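Local coordinates for interleukin-20 receptor subunit beta (Homo sapiens, PDB 6DF3), which pairs with IL-20RA or IL-22RA1 as the beta chain of heterodimeric cell-surface receptors, the first for IL-19, IL-20 and IL-24, the second for IL-20 and IL-24, at residues 1-7 / 86-92; 132-138 / 165-171. The protein carries 1 engineered substitution. Residues are numbered along the deposited sequence.

Contact 1: 1-7 / 86-92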
loop_
_atom_site.group_PDB
_atom_site.type_symbol
_atom_site.label_atom_id
_atom_site.label_comp_id
_atom_site.label_asym_id
_atom_site.label_seq_id
_atom_site.Cartn_x
_atom_site.Cartn_y
_atom_site.Cartn_z
ATOM N N LEU C 1 -35.857 24.716 7.161
ATOM C CA LEU C 1 -35.407 23.722 6.127
ATOM C C LEU C 1 -35.743 22.290 6.518
ATOM O O LEU C 1 -35.220 21.788 7.498
ATOM C CB LEU C 1 -33.897 23.801 5.832
ATOM C CG LEU C 1 -33.351 24.536 4.579
ATOM C CD1 LEU C 1 -31.970 23.987 4.233
ATOM C CD2 LEU C 1 -34.236 24.494 3.327
ATOM N N PRO C 2 -36.641 21.632 5.762
ATOM C CA PRO C 2 -36.796 20.163 5.805
ATOM C C PRO C 2 -35.467 19.403 5.702
ATOM O O PRO C 2 -34.622 19.785 4.884
ATOM C CB PRO C 2 -37.626 19.887 4.532
ATOM C CG PRO C 2 -38.487 21.134 4.370
ATOM C CD PRO C 2 -37.818 22.268 5.116
ATOM N N ALA C 3 -35.264 18.341 6.480
ATOM C CA ALA C 3 -34.070 17.483 6.235
ATOM C C ALA C 3 -34.264 16.641 4.981
ATOM O O ALA C 3 -35.399 16.356 4.587
ATOM C CB ALA C 3 -33.787 16.596 7.404
ATOM N N PRO C 4 -33.165 16.272 4.312
ATOM C CA PRO C 4 -33.291 15.368 3.152
ATOM C C PRO C 4 -33.775 13.977 3.588
ATOM O O PRO C 4 -33.449 13.566 4.684
ATOM C CB PRO C 4 -31.847 15.269 2.597
ATOM C CG PRO C 4 -30.988 16.120 3.490
ATOM C CD PRO C 4 -31.764 16.560 4.680
ATOM N N GLN C 5 -34.536 13.297 2.731
ATOM C CA GLN C 5 -35.204 12.043 3.021
ATOM C C GLN C 5 -34.784 11.037 1.959
ATOM O O GLN C 5 -34.127 11.406 0.982
ATOM C CB GLN C 5 -36.725 12.245 3.010
ATOM C CG GLN C 5 -37.302 13.144 4.133
ATOM C CD GLN C 5 -36.929 12.676 5.553
ATOM O OE1 GLN C 5 -36.839 11.479 5.811
ATOM N NE2 GLN C 5 -36.683 13.621 6.470
ATOM N N ASN C 6 -35.146 9.770 2.178
ATOM C CA ASN C 6 -34.927 8.677 1.231
ATOM C C ASN C 6 -33.412 8.492 0.932
ATOM O O ASN C 6 -32.967 8.493 -0.185
ATOM C CB ASN C 6 -35.795 8.901 -0.020
ATOM C CG ASN C 6 -37.279 9.223 0.343
ATOM O OD1 ASN C 6 -37.757 10.396 0.349
ATOM N ND2 ASN C 6 -37.997 8.174 0.713
ATOM N N LEU C 7 -32.627 8.370 1.982
ATOM C CA LEU C 7 -31.209 8.165 1.840
ATOM C C LEU C 7 -30.948 6.743 1.478
ATOM O O LEU C 7 -31.507 5.830 2.128
ATOM C CB LEU C 7 -30.474 8.400 3.142
ATOM C CG LEU C 7 -30.087 9.855 3.351
ATOM C CD1 LEU C 7 -31.298 10.748 3.434
ATOM C CD2 LEU C 7 -29.255 9.975 4.587
ATOM N N GLN C 86 -30.209 28.923 7.825
ATOM C CA GLN C 86 -30.974 27.696 7.960
ATOM C C GLN C 86 -30.142 26.459 7.489
ATOM O O GLN C 86 -29.797 26.334 6.316
ATOM C CB GLN C 86 -32.363 27.831 7.289
ATOM C CG GLN C 86 -33.448 28.386 8.227
ATOM C CD GLN C 86 -34.850 28.299 7.635
ATOM O OE1 GLN C 86 -35.013 28.240 6.422
ATOM N NE2 GLN C 86 -35.864 28.281 8.489
ATOM N N THR C 87 -29.721 25.644 8.461
ATOM C CA THR C 87 -29.365 24.256 8.261
ATOM C C THR C 87 -30.571 23.416 8.659
ATOM O O THR C 87 -31.228 23.708 9.655
ATOM C CB THR C 87 -28.246 23.782 9.215
ATOM O OG1 THR C 87 -28.223 24.624 10.368
ATOM C CG2 THR C 87 -26.908 23.827 8.587
ATOM N N SER C 88 -30.820 22.337 7.922
ATOM C CA SER C 88 -31.774 21.310 8.364
ATOM C C SER C 88 -31.190 20.481 9.528
ATOM O O SER C 88 -30.051 20.646 9.896
ATOM C CB SER C 88 -32.082 20.364 7.219
ATOM O OG SER C 88 -30.896 19.672 6.794
ATOM N N ALA C 89 -31.977 19.588 10.098
ATOM C CA ALA C 89 -31.468 18.637 11.035
ATOM C C ALA C 89 -30.668 17.577 10.211
ATOM O O ALA C 89 -30.715 17.574 8.972
ATOM C CB ALA C 89 -32.625 18.020 11.806
ATOM N N TRP C 90 -29.884 16.720 10.867
ATOM C CA TRP C 90 -29.161 15.657 10.139
ATOM C C TRP C 90 -30.110 14.513 9.817
ATOM O O TRP C 90 -30.934 14.172 10.646
ATOM C CB TRP C 90 -28.011 15.087 10.962
ATOM C CG TRP C 90 -26.848 15.995 11.129
ATOM C CD1 TRP C 90 -26.527 16.714 12.254
ATOM C CD2 TRP C 90 -25.832 16.303 10.141
ATOM N NE1 TRP C 90 -25.395 17.430 12.029
ATOM C CE2 TRP C 90 -24.918 17.174 10.759
ATOM C CE3 TRP C 90 -25.609 15.915 8.814
ATOM C CZ2 TRP C 90 -23.811 17.695 10.090
ATOM C CZ3 TRP C 90 -24.495 16.433 8.141
ATOM C CH2 TRP C 90 -23.630 17.345 8.781
ATOM N N SER C 91 -29.960 13.910 8.641
ATOM C CA SER C 91 -30.671 12.681 8.289
ATOM C C SER C 91 -29.635 11.530 8.216
ATOM O O SER C 91 -28.643 11.658 7.478
ATOM C CB SER C 91 -31.309 12.751 6.894
ATOM O OG SER C 91 -32.535 13.385 6.824
ATOM N N ILE C 92 -29.927 10.433 8.910
ATOM C CA ILE C 92 -29.048 9.333 9.027
ATOM C C ILE C 92 -29.448 8.239 8.072
ATOM O O ILE C 92 -30.539 7.921 7.976
ATOM C CB ILE C 92 -28.969 8.872 10.485
ATOM C CG1 ILE C 92 -28.512 10.077 11.306
ATOM C CG2 ILE C 92 -27.938 7.774 10.685
ATOM C CD1 ILE C 92 -28.413 9.755 12.772
#
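The methyl of A3 sits over the turn at S88–A89, its CB 4.1 Å from CB of S88 and 3.6 Å from O of A89; alanine's lone methyl fits this close approach. The carbonyls of L1 and P2 also approach S88, each O 3.5 Å from CB of S88. The greasy, branched chain of L1 lies on the strand end, CB 4.1 Å from CB of S88 and CG 4.4 Å from CB of Q86. OG of S88 donates forward to O of A89 (3.0 Å) and also bonds to N of A81. The segments run roughly side by side, 20° apart, in the first fibronectin type III domain, where the largely extended, proline-bearing lead-in to strand 8-12 lies along the broken strand 86-98, an outermost strand of its sheet. No backbone ladder joins them: S88 and S91 already pair with A81 and V79 of strand 74-83, and P2 and P4, lacking an NH, contribute. The one hydrogen bond across is made by a side chain: OG of S91 donates to O of P4 at an unusually short 2.3 Å. Beyond it, L7 places CD2 3.4 Å from O of S91 and also touches W20 and V79.

Contact 2: 132-138 / 165-171; sequences LVAYWRR and AAYCVKA
Neighbouring strands of the second fibronectin type III domain form an antiparallel ladder; the axes of segments 132-137 and 167-171 approach to 4.8 Å at 167°. Phi/psi are beta (W136 -158/154, V169 -147/138). A134/K170 and W136/C168 are hydrogen-bonded pairs: A134 N–K170 O 3.0 Å, K170 N–A134 O 3.1 Å, W136 N–C168 O 3.2 Å, C168 N–W136 O 2.9 Å. V133/A171, Y135/V169 and R137/Y167 are non-hydrogen-bonded pairs; R138 N–A166 O (2.8 Å) extends the bonding. In this β-sandwich, apolar V133, V169 and A171 face the core, reaching strand 117-122; Y135 CB packs 3.5 Å from V169 CG1. On that face R137 (chi1–chi3 t) lays CG over the Y167 ring (chi1 m; CH-pi, 4.2 Å to centroid). R137 NH1 bonds E162 O and, weakly, Y167 OH (3.1 Å); NH2 bonds P163 O. A134, W136, C168 and K170 share the other face. There W136's flat indole (chi1 p) crosses onto C168, disulfide-bonded to C189: CE2–CB 3.8 Å, SG oblique, 5.1 Å from the five-membered-ring centroid. K170 (chi1 p) sets CE at the ring edge.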
loop_
_atom_site.group_PDB
_atom_site.type_symbol
_atom_site.label_atom_id
_atom_site.label_comp_id
_atom_site.label_asym_id
_atom_site.label_seq_id
_atom_site.Cartn_x
_atom_site.Cartn_y
_atom_site.Cartn_z
ATOM N N LEU C 132 -9.445 -12.314 -13.755
ATOM C CA LEU C 132 -9.285 -13.698 -14.153
ATOM C C LEU C 132 -9.807 -13.880 -15.557
ATOM O O LEU C 132 -10.918 -13.502 -15.872
ATOM C CB LEU C 132 -10.132 -14.566 -13.260
ATOM C CG LEU C 132 -9.528 -15.876 -12.845
ATOM C CD1 LEU C 132 -9.221 -15.726 -11.365
ATOM C CD2 LEU C 132 -10.462 -17.068 -13.146
ATOM N N VAL C 133 -9.014 -14.484 -16.410
ATOM C CA VAL C 133 -9.418 -14.738 -17.792
ATOM C C VAL C 133 -9.259 -16.223 -18.020
ATOM O O VAL C 133 -8.186 -16.766 -17.811
ATOM C CB VAL C 133 -8.599 -13.917 -18.811
ATOM C CG1 VAL C 133 -9.128 -14.111 -20.225
ATOM C CG2 VAL C 133 -8.665 -12.439 -18.447
ATOM N N ALA C 134 -10.355 -16.875 -18.390
ATOM C CA ALA C 134 -10.352 -18.291 -18.760
ATOM C C ALA C 134 -10.368 -18.326 -20.248
ATOM O O ALA C 134 -11.128 -17.563 -20.883
ATOM C CB ALA C 134 -11.570 -19.026 -18.216
ATOM N N TYR C 135 -9.488 -19.172 -20.799
ATOM C CA TYR C 135 -9.482 -19.444 -22.217
ATOM C C TYR C 135 -9.100 -20.896 -22.557
ATOM O O TYR C 135 -8.373 -21.571 -21.805
ATOM C CB TYR C 135 -8.579 -18.446 -22.957
ATOM C CG TYR C 135 -7.075 -18.490 -22.661
ATOM C CD1 TYR C 135 -6.164 -19.321 -23.381
ATOM C CD2 TYR C 135 -6.559 -17.645 -21.701
ATOM C CE1 TYR C 135 -4.796 -19.299 -23.071
ATOM C CE2 TYR C 135 -5.223 -17.614 -21.403
ATOM C CZ TYR C 135 -4.349 -18.411 -22.067
ATOM O OH TYR C 135 -3.066 -18.210 -21.621
ATOM N N TRP C 136 -9.594 -21.343 -23.710
ATOM C CA TRP C 136 -9.467 -22.737 -24.141
ATOM C C TRP C 136 -9.622 -22.856 -25.660
ATOM O O TRP C 136 -10.253 -22.015 -26.314
ATOM C CB TRP C 136 -10.504 -23.632 -23.423
ATOM C CG TRP C 136 -11.985 -23.324 -23.745
ATOM C CD1 TRP C 136 -12.735 -23.850 -24.776
ATOM C CD2 TRP C 136 -12.867 -22.448 -23.023
ATOM N NE1 TRP C 136 -14.012 -23.339 -24.748
ATOM C CE2 TRP C 136 -14.123 -22.484 -23.680
ATOM C CE3 TRP C 136 -12.713 -21.629 -21.889
ATOM C CZ2 TRP C 136 -15.210 -21.739 -23.255
ATOM C CZ3 TRP C 136 -13.798 -20.876 -21.456
ATOM C CH2 TRP C 136 -15.038 -20.935 -22.143
ATOM N N ARG C 137 -9.026 -23.906 -26.203
ATOM C CA ARG C 137 -9.266 -24.302 -27.572
ATOM C C ARG C 137 -10.631 -24.999 -27.574
ATOM O O ARG C 137 -10.849 -25.874 -26.742
ATOM C CB ARG C 137 -8.157 -25.255 -27.999
ATOM C CG ARG C 137 -8.055 -25.502 -29.483
ATOM C CD ARG C 137 -6.908 -26.459 -29.762
ATOM N NE ARG C 137 -6.903 -26.879 -31.145
ATOM C CZ ARG C 137 -6.408 -26.191 -32.175
ATOM N NH1 ARG C 137 -5.860 -24.995 -31.999
ATOM N NH2 ARG C 137 -6.464 -26.725 -33.404
ATOM N N ARG C 138 -11.545 -24.617 -28.471
ATOM C CA ARG C 138 -12.908 -25.199 -28.480
ATOM C C ARG C 138 -13.022 -26.566 -29.221
ATOM O O ARG C 138 -13.529 -26.668 -30.359
ATOM C CB ARG C 138 -13.935 -24.191 -29.015
ATOM C CG ARG C 138 -15.393 -24.573 -28.733
ATOM C CD ARG C 138 -16.235 -24.597 -30.010
ATOM N NE ARG C 138 -16.769 -23.266 -30.301
ATOM C CZ ARG C 138 -16.905 -22.708 -31.509
ATOM N NH1 ARG C 138 -16.527 -23.319 -32.620
ATOM N NH2 ARG C 138 -17.410 -21.478 -31.588
ATOM N N ALA C 165 -9.183 -25.167 -34.943
ATOM C CA ALA C 165 -10.332 -24.964 -34.047
ATOM C C ALA C 165 -10.397 -23.537 -33.504
ATOM O O ALA C 165 -9.366 -22.899 -33.288
ATOM C CB ALA C 165 -10.266 -25.937 -32.875
ATOM N N ALA C 166 -11.612 -23.050 -33.263
ATOM C CA ALA C 166 -11.827 -21.736 -32.635
ATOM C C ALA C 166 -11.347 -21.745 -31.184
ATOM O O ALA C 166 -11.358 -22.794 -30.526
ATOM C CB ALA C 166 -13.296 -21.354 -32.692
ATOM N N TYR C 167 -10.926 -20.570 -30.701
ATOM C CA TYR C 167 -10.479 -20.389 -29.321
ATOM C C TYR C 167 -11.498 -19.493 -28.643
ATOM O O TYR C 167 -11.914 -18.487 -29.227
ATOM C CB TYR C 167 -9.102 -19.724 -29.271
ATOM C CG TYR C 167 -7.892 -20.656 -29.442
ATOM C CD1 TYR C 167 -7.603 -21.254 -30.677
ATOM C CD2 TYR C 167 -7.017 -20.905 -28.366
ATOM C CE1 TYR C 167 -6.493 -22.087 -30.831
ATOM C CE2 TYR C 167 -5.904 -21.721 -28.498
ATOM C CZ TYR C 167 -5.638 -22.314 -29.731
ATOM O OH TYR C 167 -4.536 -23.125 -29.854
ATOM N N CYS C 168 -11.902 -19.851 -27.424
ATOM C CA CYS C 168 -12.970 -19.127 -26.730
ATOM C C CYS C 168 -12.495 -18.538 -25.415
ATOM O O CYS C 168 -11.592 -19.071 -24.785
ATOM C CB CYS C 168 -14.197 -20.020 -26.530
ATOM S SG CYS C 168 -14.904 -20.592 -28.098
ATOM N N VAL C 169 -13.106 -17.432 -25.014
ATOM C CA VAL C 169 -12.633 -16.633 -23.856
ATOM C C VAL C 169 -13.766 -15.930 -23.054
ATOM O O VAL C 169 -14.690 -15.378 -23.643
ATOM C CB VAL C 169 -11.617 -15.547 -24.320
ATOM C CG1 VAL C 169 -10.349 -16.176 -24.884
ATOM C CG2 VAL C 169 -12.228 -14.640 -25.395
ATOM N N LYS C 170 -13.661 -15.956 -21.725
ATOM C CA LYS C 170 -14.527 -15.189 -20.861
ATOM C C LYS C 170 -13.645 -14.635 -19.706
ATOM O O LYS C 170 -12.575 -15.202 -19.414
ATOM C CB LYS C 170 -15.658 -16.050 -20.295
ATOM C CG LYS C 170 -15.141 -17.249 -19.517
ATOM C CD LYS C 170 -16.225 -18.111 -18.917
ATOM C CE LYS C 170 -15.620 -19.230 -18.080
ATOM N NZ LYS C 170 -16.667 -20.040 -17.402
ATOM N N ALA C 171 -14.134 -13.584 -19.051
ATOM C CA ALA C 171 -13.387 -12.850 -18.023
ATOM C C ALA C 171 -14.267 -12.456 -16.835
ATOM O O ALA C 171 -15.454 -12.144 -16.969
ATOM C CB ALA C 171 -12.737 -11.609 -18.619
#

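How the contacts relate
From the N terminus, the chain begins in contact 1, where residues 1-7 meet 86-92 after an excursion of 78 residues that includes most of the first fibronectin type III domain. That loop closes before contact 2 opens: the chain finishes strand 86-98, passes into the second fibronectin type III domain, and only then pairs 132-138 with 165-171, spanning 26 residues that include strands 145-149 and 156-160. The two contacts are therefore in series, neither nested nor crossed. The centres of contact 1 and contact 2 are about 52 Å apart, on opposite sides of the chain's centre. Contact 1 ties the N-terminal lead-in to an outermost strand; contact 2 joins the two inner strands of a four-stranded sheet.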